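Local coordinates for protein acyl-CoA thioesterase (Alicyclobacillus acidocaldarius subsp. acidocaldarius, PDB 3RQB) that has a double hot dog fold and probably hydrolyses acyl-CoA thioesters, though its substrate and physiological role are not established, at residues V67-P72 / V104-T109; H151-R156 / Y169-D174. One frame throughout, in Å; residues are numbered along the deposited sequence.

Interaction 1: V67-P72 / V104-T109; sequences VNFAAP and VVTTAT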
# COMPACT_ATOMS: atom_id res chain seq x y z
N VAL B 67 -6.00 1.01 4.81
CA VAL B 67 -6.61 1.61 5.99
C VAL B 67 -5.67 2.64 6.54
O VAL B 67 -4.50 2.36 6.78
CB VAL B 67 -6.84 0.59 7.12
CG1 VAL B 67 -7.40 1.29 8.35
CG2 VAL B 67 -7.74 -0.54 6.68
N ASN B 68 -6.18 3.84 6.76
CA ASN B 68 -5.41 4.90 7.39
C ASN B 68 -5.97 5.20 8.77
O ASN B 68 -7.17 5.47 8.91
CB ASN B 68 -5.44 6.15 6.51
CG ASN B 68 -5.27 5.81 5.04
OD1 ASN B 68 -6.18 6.03 4.23
ND2 ASN B 68 -4.12 5.25 4.70
N PHE B 69 -5.12 5.14 9.80
CA PHE B 69 -5.58 5.41 11.16
C PHE B 69 -5.37 6.88 11.51
O PHE B 69 -4.24 7.33 11.77
CB PHE B 69 -4.85 4.52 12.16
CG PHE B 69 -4.85 3.05 11.79
CD1 PHE B 69 -5.74 2.17 12.40
CD2 PHE B 69 -3.96 2.55 10.85
CE1 PHE B 69 -5.74 0.81 12.07
CE2 PHE B 69 -3.96 1.19 10.51
CZ PHE B 69 -4.85 0.32 11.12
N ALA B 70 -6.49 7.60 11.57
CA ALA B 70 -6.49 9.05 11.69
C ALA B 70 -6.22 9.44 13.12
O ALA B 70 -5.67 10.50 13.40
CB ALA B 70 -7.81 9.60 11.24
N ALA B 71 -6.56 8.52 14.02
CA ALA B 71 -6.49 8.78 15.44
C ALA B 71 -6.87 7.47 16.08
O ALA B 71 -7.67 6.73 15.52
CB ALA B 71 -7.48 9.86 15.82
N PRO B 72 -6.27 7.17 17.24
CA PRO B 72 -6.56 5.93 17.98
C PRO B 72 -8.04 5.85 18.35
O PRO B 72 -8.59 6.79 18.92
CB PRO B 72 -5.69 6.04 19.24
CG PRO B 72 -5.37 7.50 19.36
CD PRO B 72 -5.28 8.00 17.95
N VAL B 104 -13.75 11.88 12.90
CA VAL B 104 -13.20 10.80 12.10
C VAL B 104 -12.02 10.11 12.76
O VAL B 104 -10.99 10.72 13.03
CB VAL B 104 -12.74 11.25 10.72
CG1 VAL B 104 -12.22 10.04 9.96
CG2 VAL B 104 -13.87 11.90 9.96
N VAL B 105 -12.19 8.82 12.95
CA VAL B 105 -11.23 7.95 13.61
C VAL B 105 -10.34 7.23 12.60
O VAL B 105 -9.11 7.29 12.69
CB VAL B 105 -11.94 6.95 14.53
CG1 VAL B 105 -11.14 5.67 14.64
CG2 VAL B 105 -12.15 7.58 15.89
N THR B 106 -10.97 6.48 11.70
CA THR B 106 -10.27 5.67 10.71
C THR B 106 -10.89 5.80 9.30
O THR B 106 -12.11 5.93 9.18
CB THR B 106 -10.28 4.20 11.17
OG1 THR B 106 -9.61 4.11 12.44
CG2 THR B 106 -9.59 3.30 10.16
N THR B 107 -10.06 5.78 8.26
CA THR B 107 -10.54 5.73 6.87
C THR B 107 -9.89 4.61 6.07
O THR B 107 -8.78 4.16 6.38
CB THR B 107 -10.35 7.05 6.08
OG1 THR B 107 -8.99 7.17 5.62
CG2 THR B 107 -10.74 8.25 6.93
N ALA B 108 -10.58 4.15 5.03
CA ALA B 108 -10.10 3.04 4.24
C ALA B 108 -10.64 3.13 2.82
O ALA B 108 -11.69 3.72 2.58
CB ALA B 108 -10.51 1.72 4.88
N THR B 109 -9.90 2.55 1.89
CA THR B 109 -10.40 2.39 0.53
C THR B 109 -10.26 0.91 0.18
O THR B 109 -9.34 0.23 0.63
CB THR B 109 -9.66 3.29 -0.50
OG1 THR B 109 -8.27 2.92 -0.57
CG2 THR B 109 -9.77 4.77 -0.12

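Interaction 2: H151-R156 / Y169-D174; sequences HVRLIR and YQWMRD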
# COMPACT_ATOMS: atom_id res chain seq x y z
N HIS B 151 -2.67 -17.85 17.53
CA HIS B 151 -1.69 -18.87 17.84
C HIS B 151 -0.48 -18.67 16.94
O HIS B 151 -0.51 -18.97 15.75
CB HIS B 151 -2.28 -20.27 17.64
CG HIS B 151 -1.36 -21.38 18.07
ND1 HIS B 151 -0.33 -21.84 17.28
CD2 HIS B 151 -1.32 -22.11 19.22
CE1 HIS B 151 0.30 -22.81 17.92
NE2 HIS B 151 -0.28 -22.99 19.10
N VAL B 152 0.61 -18.20 17.53
CA VAL B 152 1.81 -17.93 16.77
C VAL B 152 2.95 -18.84 17.20
O VAL B 152 3.31 -18.92 18.38
CB VAL B 152 2.27 -16.47 16.96
CG1 VAL B 152 3.50 -16.19 16.10
CG2 VAL B 152 1.14 -15.51 16.63
N ARG B 153 3.51 -19.55 16.23
CA ARG B 153 4.77 -20.24 16.46
C ARG B 153 5.86 -19.39 15.80
O ARG B 153 5.90 -19.25 14.58
CB ARG B 153 4.72 -21.66 15.89
CG ARG B 153 3.31 -22.20 15.75
CD ARG B 153 3.30 -23.67 15.38
NE ARG B 153 3.25 -24.50 16.58
CZ ARG B 153 2.27 -25.36 16.83
NH1 ARG B 153 1.28 -25.52 15.97
NH2 ARG B 153 2.30 -26.08 17.95
N LEU B 154 6.71 -18.79 16.62
CA LEU B 154 7.75 -17.93 16.08
C LEU B 154 8.97 -18.73 15.65
O LEU B 154 9.45 -19.60 16.39
CB LEU B 154 8.17 -16.84 17.06
CG LEU B 154 9.23 -15.91 16.46
CD1 LEU B 154 8.64 -14.99 15.39
CD2 LEU B 154 9.89 -15.10 17.54
N ILE B 155 9.45 -18.42 14.46
CA ILE B 155 10.52 -19.15 13.81
C ILE B 155 11.82 -18.40 13.94
O ILE B 155 12.77 -18.91 14.53
CB ILE B 155 10.19 -19.39 12.34
CG1 ILE B 155 8.81 -20.06 12.23
CG2 ILE B 155 11.29 -20.21 11.68
CD1 ILE B 155 8.38 -20.40 10.82
N ARG B 156 11.89 -17.21 13.35
CA ARG B 156 13.02 -16.33 13.59
C ARG B 156 12.52 -14.90 13.75
O ARG B 156 11.32 -14.65 13.68
CB ARG B 156 14.04 -16.42 12.45
CG ARG B 156 13.69 -15.58 11.25
CD ARG B 156 14.84 -15.50 10.26
NE ARG B 156 15.95 -14.69 10.77
CZ ARG B 156 16.87 -14.12 9.99
NH1 ARG B 156 16.80 -14.26 8.67
NH2 ARG B 156 17.85 -13.41 10.53
N TYR B 169 9.99 -14.59 10.46
CA TYR B 169 9.16 -15.70 9.98
C TYR B 169 8.30 -16.20 11.13
O TYR B 169 8.79 -16.36 12.25
CB TYR B 169 9.99 -16.88 9.48
CG TYR B 169 10.97 -16.59 8.36
CD1 TYR B 169 10.87 -15.44 7.58
CD2 TYR B 169 12.01 -17.48 8.08
CE1 TYR B 169 11.79 -15.20 6.54
CE2 TYR B 169 12.92 -17.25 7.06
CZ TYR B 169 12.81 -16.11 6.29
OH TYR B 169 13.73 -15.89 5.28
N GLN B 170 7.02 -16.46 10.87
CA GLN B 170 6.18 -17.08 11.89
C GLN B 170 5.05 -17.93 11.33
O GLN B 170 4.48 -17.64 10.28
CB GLN B 170 5.62 -16.03 12.84
CG GLN B 170 4.58 -15.12 12.21
CD GLN B 170 4.40 -13.82 12.99
OE1 GLN B 170 5.34 -13.34 13.64
NE2 GLN B 170 3.20 -13.24 12.93
N TRP B 171 4.73 -19.00 12.06
CA TRP B 171 3.50 -19.71 11.82
C TRP B 171 2.45 -19.01 12.65
O TRP B 171 2.69 -18.65 13.81
CB TRP B 171 3.61 -21.17 12.26
CG TRP B 171 4.54 -21.98 11.42
CD1 TRP B 171 5.75 -22.50 11.79
CD2 TRP B 171 4.34 -22.36 10.05
NE1 TRP B 171 6.31 -23.18 10.74
CE2 TRP B 171 5.46 -23.12 9.66
CE3 TRP B 171 3.31 -22.14 9.12
CZ2 TRP B 171 5.59 -23.66 8.38
CZ3 TRP B 171 3.44 -22.68 7.85
CH2 TRP B 171 4.57 -23.43 7.49
N MSE B 172 1.29 -18.79 12.05
CA MSE B 172 0.22 -18.10 12.73
C MSE B 172 -1.14 -18.56 12.23
O MSE B 172 -1.31 -18.89 11.05
CB MSE B 172 0.36 -16.59 12.52
CG MSE B 172 0.14 -16.21 11.07
SE MSE B 172 1.03 -14.57 10.53
CE MSE B 172 0.69 -14.70 8.61
N ARG B 173 -2.11 -18.56 13.14
CA ARG B 173 -3.49 -18.82 12.82
C ARG B 173 -4.34 -18.11 13.86
O ARG B 173 -3.83 -17.66 14.88
CB ARG B 173 -3.79 -20.32 12.81
CG ARG B 173 -3.70 -20.97 14.18
CD ARG B 173 -4.34 -22.35 14.15
NE ARG B 173 -4.02 -23.15 15.33
CZ ARG B 173 -4.52 -22.93 16.54
NH1 ARG B 173 -5.35 -21.91 16.74
NH2 ARG B 173 -4.18 -23.72 17.56
N ASP B 174 -5.63 -17.97 13.57
CA ASP B 174 -6.57 -17.54 14.59
C ASP B 174 -6.50 -18.54 15.73
O ASP B 174 -6.35 -19.74 15.51
CB ASP B 174 -8.00 -17.53 14.06
CG ASP B 174 -8.16 -16.63 12.84
OD1 ASP B 174 -8.40 -17.16 11.73
OD2 ASP B 174 -8.05 -15.40 13.01

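Interaction 1: V67-P72 / V104-T109
The end of strand 61-69 pairs antiparallel with strand 103-113. Asn-68 and Thr-107 form the hydrogen-bonded pair. Asn-68 N donates a hydrogen bond to Thr-107 O at 2.6 Å, nearly along the C=O axis. Thr-107 N returns a bond to Asn-68 O at 3.0 Å, in the carbonyl plane. Beyond Phe-69 the chain leaves the strand, and Val-105 O takes over as acceptor. It receives Ala-70 N at 2.9 Å and, weakly, Ala-71 N at 3.1 Å, so one carbonyl holds the start of the turn. Val-105 and Thr-106 both face Met-98 on strand 91-100, a classic beta bulge.

On the face of Val-67, Phe-69, Thr-106 and Ala-108, the methyl groups Val-67 CG1 and Thr-106 CG2 meet at 3.5 Å. Helix 41-53 packs on this face. The amide of Asn-68 lies on the other face. Its OD1 accepts a hydrogen bond from Thr-109 OG1 of the second subunit, and its ND2 bonds weakly to Thr-210 OG1. Arg-86 and Asn-88 of the second subunit donate to Val-104 O and Ala-70 O. A helix against one face and a subunit partner on the other fit the N-terminal hot dog domain.

Interaction 2: H151-R156 / Y169-D174
Segments 151-156 and 169-174 run antiparallel, their axes 4.5 Å apart at closest approach, with two-way hydrogen bonds at His-151/Arg-173 and Arg-153/Trp-171. After Leu-154 the register slips by one residue in a beta bulge. There Tyr-169 O accepts Ile-155 N at 3.1 Å and, more weakly, Arg-156 N.

At one end the guanidinium of Arg-173 lies flat on the His-151 ring, the planes 15° apart and the centres 4.4 Å apart. Arg-173 CZ sits 3.6 Å from His-151 CB, and Arg-173 NH2 lies over the His-151 ring toward its rim. The Arg-173 side chain is extended from CG to NE. Arg-173 NH1 bonds Asp-174 O at 2.7 Å, in the guanidinium plane, and also forms a salt bridge with Asp-175. His-151 CE1 in turn lies over the centre of the Arg-153 guanidinium. An alanine in place of Arg-173 would lose the stack and both NH1 bonds, and would probably leave the His-151 ring less firmly held on its Arg-173 face.

Arg-153 CG meets Trp-171 CB at 3.7 Å. Ile-155 CD1 touches Trp-171 CD1 at 3.5 Å. Arg-156 runs alongside Tyr-169, with Arg-156 CD 4.2 Å from the Tyr-169 ring centroid in a CH-pi contact over the face. Arg-153 NH1 and Arg-156 NH2 form salt bridges with Glu-229 and Asp-165, and Trp-171 NE1 bonds Pro-130 O. On the other face Val-152 CG1 packs on Gln-170 CB. The arrangement is an antiparallel beta hairpin with a bulge, at the edge of the strands of the C-terminal hot dog domain.

Interactions 1 and 2 lie on opposite sides of the chain's centre, about 27 Å apart between centres, and do not touch. Both are antiparallel strand pairs. The bulge of interaction 2 lies within the pair, whereas that of interaction 1 faces the neighbouring strand 91-100. Interaction 1 lies in the N-terminal hot dog domain, between inner strands 61-69 and 103-113. It is mostly buried, small side chains fill it, and the second subunit supplies several of its polar partners. Interaction 2, in the C-terminal one, is the pairing within a hairpin whose outer strand, 150-156, is an edge strand within this chain. It is only partly buried. Arginines and aromatic rings carry it, and the arginine charges are met by acidic residues beyond the two segments.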